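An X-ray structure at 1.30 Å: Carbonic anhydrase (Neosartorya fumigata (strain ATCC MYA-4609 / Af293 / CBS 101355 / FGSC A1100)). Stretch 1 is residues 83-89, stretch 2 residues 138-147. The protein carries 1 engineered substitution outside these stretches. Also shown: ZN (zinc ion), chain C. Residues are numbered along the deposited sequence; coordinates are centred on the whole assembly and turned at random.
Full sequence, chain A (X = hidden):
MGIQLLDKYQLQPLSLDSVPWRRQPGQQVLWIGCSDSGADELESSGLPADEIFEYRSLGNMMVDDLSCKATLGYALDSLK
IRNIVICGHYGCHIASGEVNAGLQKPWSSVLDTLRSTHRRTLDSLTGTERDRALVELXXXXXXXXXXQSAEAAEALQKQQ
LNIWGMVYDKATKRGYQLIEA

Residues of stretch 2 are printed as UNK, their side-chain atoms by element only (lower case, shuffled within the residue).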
ATOM      1  N   ASN A  83     -12.846  -2.249 -11.727  1.00 11.35           N
ATOM      2  CA  ASN A  83     -12.961  -0.924 -11.095  1.00 10.99           C
ATOM      3  C   ASN A  83     -11.666  -0.628 -10.328  1.00  9.37           C
ATOM      4  O   ASN A  83     -11.212  -1.484  -9.557  1.00 10.80           O
ATOM      5  CB  ASN A  83     -14.146  -0.817 -10.150  1.00 11.99           C
ATOM      6  CG  ASN A  83     -15.490  -0.812 -10.879  1.00 13.13           C
ATOM      7  OD1 ASN A  83     -15.864   0.225 -11.412  1.00 14.40           O
ATOM      8  ND2 ASN A  83     -16.115  -1.991 -10.920  1.00 16.54           N
ATOM      9  N   ILE A  84     -11.203   0.584 -10.503  1.00  9.62           N
ATOM     10  CA  ILE A  84     -10.009   1.126  -9.797  1.00  9.27           C
ATOM     11  C   ILE A  84     -10.475   2.397  -9.109  1.00 10.02           C
ATOM     12  O   ILE A  84     -11.125   3.212  -9.799  1.00 10.56           O
ATOM     13  CB  ILE A  84      -8.865   1.420 -10.752  1.00  9.80           C
ATOM     14  CG1 ILE A  84      -8.412   0.140 -11.447  1.00 10.24           C
ATOM     15  CG2 ILE A  84      -7.700   2.086  -9.984  1.00 10.45           C
ATOM     16  CD1 ILE A  84      -7.384   0.317 -12.548  1.00 11.49           C
ATOM     17  N   VAL A  85     -10.187   2.584  -7.837  1.00 10.41           N
ATOM     18  CA  VAL A  85     -10.449   3.857  -7.150  1.00 10.47           C
ATOM     19  C   VAL A  85      -9.108   4.460  -6.801  1.00 10.11           C
ATOM     20  O   VAL A  85      -8.303   3.738  -6.144  1.00 11.20           O
ATOM     21  CB  VAL A  85     -11.320   3.627  -5.913  1.00 10.97           C
ATOM     22  CG1 VAL A  85     -11.540   4.968  -5.211  1.00 11.13           C
ATOM     23  CG2 VAL A  85     -12.649   3.011  -6.264  1.00 11.39           C
ATOM     24  N   ILE A  86      -8.854   5.705  -7.131  1.00  9.41           N
ATOM     25  CA  ILE A  86      -7.717   6.475  -6.576  1.00 10.14           C
ATOM     26  C   ILE A  86      -8.278   7.372  -5.496  1.00 10.65           C
ATOM     27  O   ILE A  86      -9.126   8.225  -5.794  1.00 10.92           O
ATOM     28  CB  ILE A  86      -6.963   7.246  -7.651  1.00 11.39           C
ATOM     29  CG1 ILE A  86      -6.510   6.270  -8.734  1.00 13.57           C
ATOM     30  CG2 ILE A  86      -5.805   8.045  -7.041  1.00 12.66           C
ATOM     31  CD1 ILE A  86      -5.676   6.870  -9.820  1.00 14.49           C
ATOM     32  N   CYS A  87      -7.910   7.097  -4.264  1.00  9.96           N
ATOM     33  CA  CYS A  87      -8.419   7.829  -3.102  1.00  9.98           C
ATOM     34  C   CYS A  87      -7.324   8.714  -2.537  1.00  9.58           C
ATOM     35  O   CYS A  87      -6.314   8.185  -2.021  1.00 10.83           O
ATOM     36  CB  CYS A  87      -8.879   6.881  -2.046  1.00 10.02           C
ATOM     37  SG  CYS A  87      -9.771   7.710  -0.699  1.00 11.88           S
ATOM     38  N   GLY A  88      -7.458  10.024  -2.593  1.00  9.42           N
ATOM     39  CA  GLY A  88      -6.625  10.954  -1.835  1.00 10.21           C
ATOM     40  C   GLY A  88      -7.230  11.255  -0.506  1.00 10.67           C
ATOM     41  O   GLY A  88      -8.298  10.725  -0.163  1.00 10.70           O
ATOM     42  N   HIS A  89      -6.512  12.056   0.288  1.00  9.90           N
ATOM     43  CA  HIS A  89      -7.041  12.344   1.632  1.00 10.33           C
ATOM     44  C   HIS A  89      -6.573  13.713   2.098  1.00  9.85           C
ATOM     45  O   HIS A  89      -5.426  14.061   1.986  1.00 10.83           O
ATOM     46  CB  HIS A  89      -6.662  11.214   2.615  1.00 10.40           C
ATOM     47  CG  HIS A  89      -5.221  11.161   2.866  1.00  9.24           C
ATOM     48  ND1 HIS A  89      -4.635  11.666   4.037  1.00  9.98           N
ATOM     49  CD2 HIS A  89      -4.204  10.852   2.057  1.00  9.98           C
ATOM     50  CE1 HIS A  89      -3.342  11.581   3.921  1.00 10.42           C
ATOM     51  NE2 HIS A  89      -3.040  11.076   2.731  1.00 11.21           N
ATOM     52  N   UNK A 138      -4.293  16.303  -7.379  1.00 11.33           N
ATOM     53  CA  UNK A 138      -3.463  15.091  -7.533  1.00 10.91           C
ATOM     54  C   UNK A 138      -4.375  13.908  -7.877  1.00 10.06           C
ATOM     55  O   UNK A 138      -4.014  13.118  -8.734  1.00 11.12           O
ATOM     56  n   UNK A 138      -1.801  12.828  -5.376  1.00 13.08           N
ATOM     57  c   UNK A 138      -1.705  13.701  -6.387  1.00 11.28           C
ATOM     58  c   UNK A 138      -2.617  14.883  -6.296  1.00 10.62           C
ATOM     59  o   UNK A 138      -0.950  13.604  -7.345  1.00 12.38           O
ATOM     60  N   UNK A 139      -5.484  13.760  -7.181  1.00 10.56           N
ATOM     61  CA  UNK A 139      -6.424  12.643  -7.515  1.00 10.43           C
ATOM     62  C   UNK A 139      -6.869  12.772  -8.967  1.00 11.75           C
ATOM     63  O   UNK A 139      -6.754  11.786  -9.715  1.00 11.91           O
ATOM     64  c   UNK A 139      -7.215  12.305  -5.135  1.00 11.09           C
ATOM     65  c   UNK A 139      -7.631  12.597  -6.582  1.00 11.10           C
ATOM     66  c   UNK A 139      -8.607  11.529  -7.051  1.00 11.22           C
ATOM     67  N   UNK A 140      -7.258  13.960  -9.395  1.00 11.89           N
ATOM     68  CA  UNK A 140      -7.762  14.117 -10.786  1.00 12.23           C
ATOM     69  C   UNK A 140      -6.664  13.761 -11.752  1.00 13.62           C
ATOM     70  O   UNK A 140      -6.936  13.051 -12.738  1.00 13.65           O
ATOM     71  c   UNK A 140      -8.222  15.544 -10.966  1.00 15.73           C
ATOM     72  c   UNK A 140     -10.713  15.170 -10.928  1.00 23.84           C
ATOM     73  c   UNK A 140      -9.739  17.427 -10.401  1.00 23.42           C
ATOM     74  c   UNK A 140      -9.542  15.916 -10.309  1.00 21.15           C
ATOM     75  N   UNK A 141      -5.445  14.247 -11.531  1.00 13.51           N
ATOM     76  CA  UNK A 141      -4.358  13.983 -12.502  1.00 13.76           C
ATOM     77  C   UNK A 141      -3.953  12.527 -12.426  1.00 13.00           C
ATOM     78  O   UNK A 141      -3.650  11.934 -13.481  1.00 14.00           O
ATOM     79  c   UNK A 141      -3.657  16.399 -12.529  1.00 22.67           C
ATOM     80  o   UNK A 141      -3.757  16.156 -14.913  1.00 27.39           O
ATOM     81  o   UNK A 141      -3.223  18.163 -14.072  1.00 28.14           O
ATOM     82  c   UNK A 141      -3.216  14.970 -12.258  1.00 16.76           C
ATOM     83  c   UNK A 141      -3.542  16.941 -13.942  1.00 27.25           C
ATOM     84  N   UNK A 142      -3.974  11.880 -11.276  1.00 12.51           N
ATOM     85  CA  UNK A 142      -3.655  10.439 -11.254  1.00 12.29           C
ATOM     86  C   UNK A 142      -4.720   9.622 -11.998  1.00 11.70           C
ATOM     87  O   UNK A 142      -4.374   8.671 -12.661  1.00 11.89           O
ATOM     88  c   UNK A 142      -1.020  10.134  -9.741  1.00 13.91           C
ATOM     89  o   UNK A 142      -0.808   8.994 -10.087  1.00 13.78           O
ATOM     90  n   UNK A 142      -0.104  11.081  -9.904  1.00 20.33           N
ATOM     91  c   UNK A 142      -3.523   9.943  -9.818  1.00 12.32           C
ATOM     92  c   UNK A 142      -2.309  10.518  -9.088  1.00 13.55           C
ATOM     93  N   UNK A 143      -5.982   9.961 -11.834  1.00 11.49           N
ATOM     94  CA  UNK A 143      -7.036   9.250 -12.606  1.00 12.52           C
ATOM     95  C   UNK A 143      -6.816   9.411 -14.124  1.00 11.74           C
ATOM     96  O   UNK A 143      -6.805   8.399 -14.833  1.00 13.56           O
ATOM     97  c   UNK A 143      -8.688   9.352 -10.734  1.00 11.47           C
ATOM     98  c   UNK A 143      -9.484   9.271 -13.137  1.00 12.21           C
ATOM     99  c   UNK A 143      -8.403   9.763 -12.161  1.00 11.99           C
ATOM    100  N   UNK A 144      -6.549  10.641 -14.538  1.00 11.35           N
ATOM    101  CA  UNK A 144      -6.397  10.902 -15.990  1.00 13.81           C
ATOM    102  C   UNK A 144      -5.162  10.172 -16.498  1.00 15.43           C
ATOM    103  O   UNK A 144      -5.191   9.489 -17.536  1.00 15.80           O
ATOM    104  c   UNK A 144      -6.228  12.853 -19.824  1.00 26.46           C
ATOM    105  c   UNK A 144      -4.737  13.086 -18.189  1.00 26.00           C
ATOM    106  c   UNK A 144      -6.299  12.397 -16.238  1.00 16.01           C
ATOM    107  n   UNK A 144      -4.944  13.189 -19.555  1.00 28.42           N
ATOM    108  c   UNK A 144      -5.916  12.722 -17.641  1.00 23.28           C
ATOM    109  n   UNK A 144      -6.820  12.559 -18.674  1.00 27.15           N
ATOM    110  N   UNK A 145      -4.065  10.238 -15.781  1.00 15.63           N
ATOM    111  CA  UNK A 145      -2.791   9.612 -16.159  1.00 16.54           C
ATOM    112  C   UNK A 145      -2.987   8.105 -16.238  1.00 14.96           C
ATOM    113  O   UNK A 145      -2.521   7.477 -17.224  1.00 15.69           O
ATOM    114  o   UNK A 145      -0.526   9.249 -15.534  1.00 29.24           O
ATOM    115  c   UNK A 145      -1.690   9.957 -15.193  1.00 18.83           C
ATOM    116  N   UNK A 146      -3.677   7.500 -15.270  1.00 13.99           N
ATOM    117  CA  UNK A 146      -3.842   6.047 -15.251  1.00 13.44           C
ATOM    118  C   UNK A 146      -4.727   5.622 -16.436  1.00 13.31           C
ATOM    119  O   UNK A 146      -4.459   4.574 -17.032  1.00 15.09           O
ATOM    120  c   UNK A 146      -4.278   4.091 -13.694  1.00 14.47           C
ATOM    121  c   UNK A 146      -4.387   5.587 -13.904  1.00 13.83           C
ATOM    122  c   UNK A 146      -2.838   3.610 -13.806  1.00 15.85           C
ATOM    123  c   UNK A 146      -4.894   3.744 -12.345  1.00 15.75           C
ATOM    124  N   UNK A 147      -5.720   6.391 -16.818  1.00 14.87           N
ATOM    125  CA  UNK A 147      -6.557   6.026 -18.001  1.00 15.76           C
ATOM    126  C   UNK A 147      -5.706   6.041 -19.281  1.00 18.75           C
ATOM    127  O   UNK A 147      -6.044   5.329 -20.263  1.00 18.83           O
ATOM    128  n   UNK A 147     -11.000   7.729 -16.438  1.00 15.71           N
ATOM    129  c   UNK A 147      -7.703   7.006 -18.157  1.00 17.02           C
ATOM    130  c   UNK A 147      -8.759   6.942 -17.081  1.00 15.58           C
ATOM    131  c   UNK A 147     -11.526   8.760 -15.820  1.00 15.23           C
ATOM    132  n   UNK A 147     -12.408   8.607 -14.886  1.00 16.63           N
ATOM    133  n   UNK A 147     -11.223   9.988 -16.237  1.00 19.78           N
ATOM    134  c   UNK A 147      -9.991   7.760 -17.448  1.00 16.95           C
TER
HETATM  135 ZN    ZN C 201      -1.114  11.191   2.008  1.00 10.25          ZN

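Residues 83-89 form a strand, and residues 138-147 lie within a helix that begins earlier in the chain and continues later. The positions of the helix are taken in order.

Position 138 has two side-chain carbons, the second carrying one oxygen and one nitrogen. That is a short amide. It makes no contact with the strand. The residue is Asn138, and its ND2 is hydrogen-bonded elsewhere in the structure.

Position 139 has three side-chain carbons, one carrying the other two. The side chain forks at CB, with no further atoms. One branch carbon comes 3.4 Å from Gly88 N, and the other lies 3.6 Å from Ile86 O. The residue is Val139; CG2 is the atom near Gly88 N and CG1 the atom near Ile86 O.

Position 140 has four carbons, forked at the second. It points away from the strand and does not touch it. This is Leu140, with chi1 m and chi2 t.

Position 141 has three carbons in a chain, the third carrying two oxygens. This is a carboxylate, out of reach of the strand. The residue is Glu141.

Position 142 has three carbons, the third carrying one oxygen and one nitrogen. It is an amide one carbon longer than that of Asn138. Its CB lies 3.8 Å from Ile86 CD1, but the end of the side chain leads away. The residue is Gln142, and its OE1 is hydrogen-bonded elsewhere in the structure.

Position 143 repeats the pattern of one carbon carrying two. A branch carbon sits 4.0 Å from Ile86 CD1. This is Val143, and the atom is CG2.

Position 144 has one carbon followed by a five-membered ring of three carbons and two nitrogens. The ring is an imidazole, exposed and clear of the strand. The residue is His144.

Position 145 has one carbon and one oxygen. It is the smallest side chain of the helix segment and makes no contact with the strand. The residue is Ser145.

Position 146 has four carbons, forked at the second. One terminal carbon is 4.0 Å from Ile84 CG2 and 4.1 Å from Ile86 CD1. This is Leu146, with chi1 t and chi2 p, and the atom is CD2.

Position 147 has three carbons, a nitrogen, then a carbon carrying two more nitrogens. This guanidinium side chain is exposed and out of reach of the strand. The residue is Arg147.

The side-chain contacts are mostly apolar, and methyls also pack against backbone atoms; no hydrogen bond joins the stretches. The axes run nearly antiparallel, at 160°, and approach to 8.4 Å. Ile86 is central: its CD1 lies 3.6 Å from Gln142 O and also meets Val143 and Leu146. The nearest CA atoms across the stretches are Gly88 CA and Val139 CA, 5.9 Å apart. An ideal CB on Gly88 would fall 2.7 Å from Val139 CG2, a clash. Val85, Cys87 and His89 point away from the helix, and His89 NE2 binds the zinc ion at 2.1 Å.

Stretch 2 (138-147) NVLEQVHSLR
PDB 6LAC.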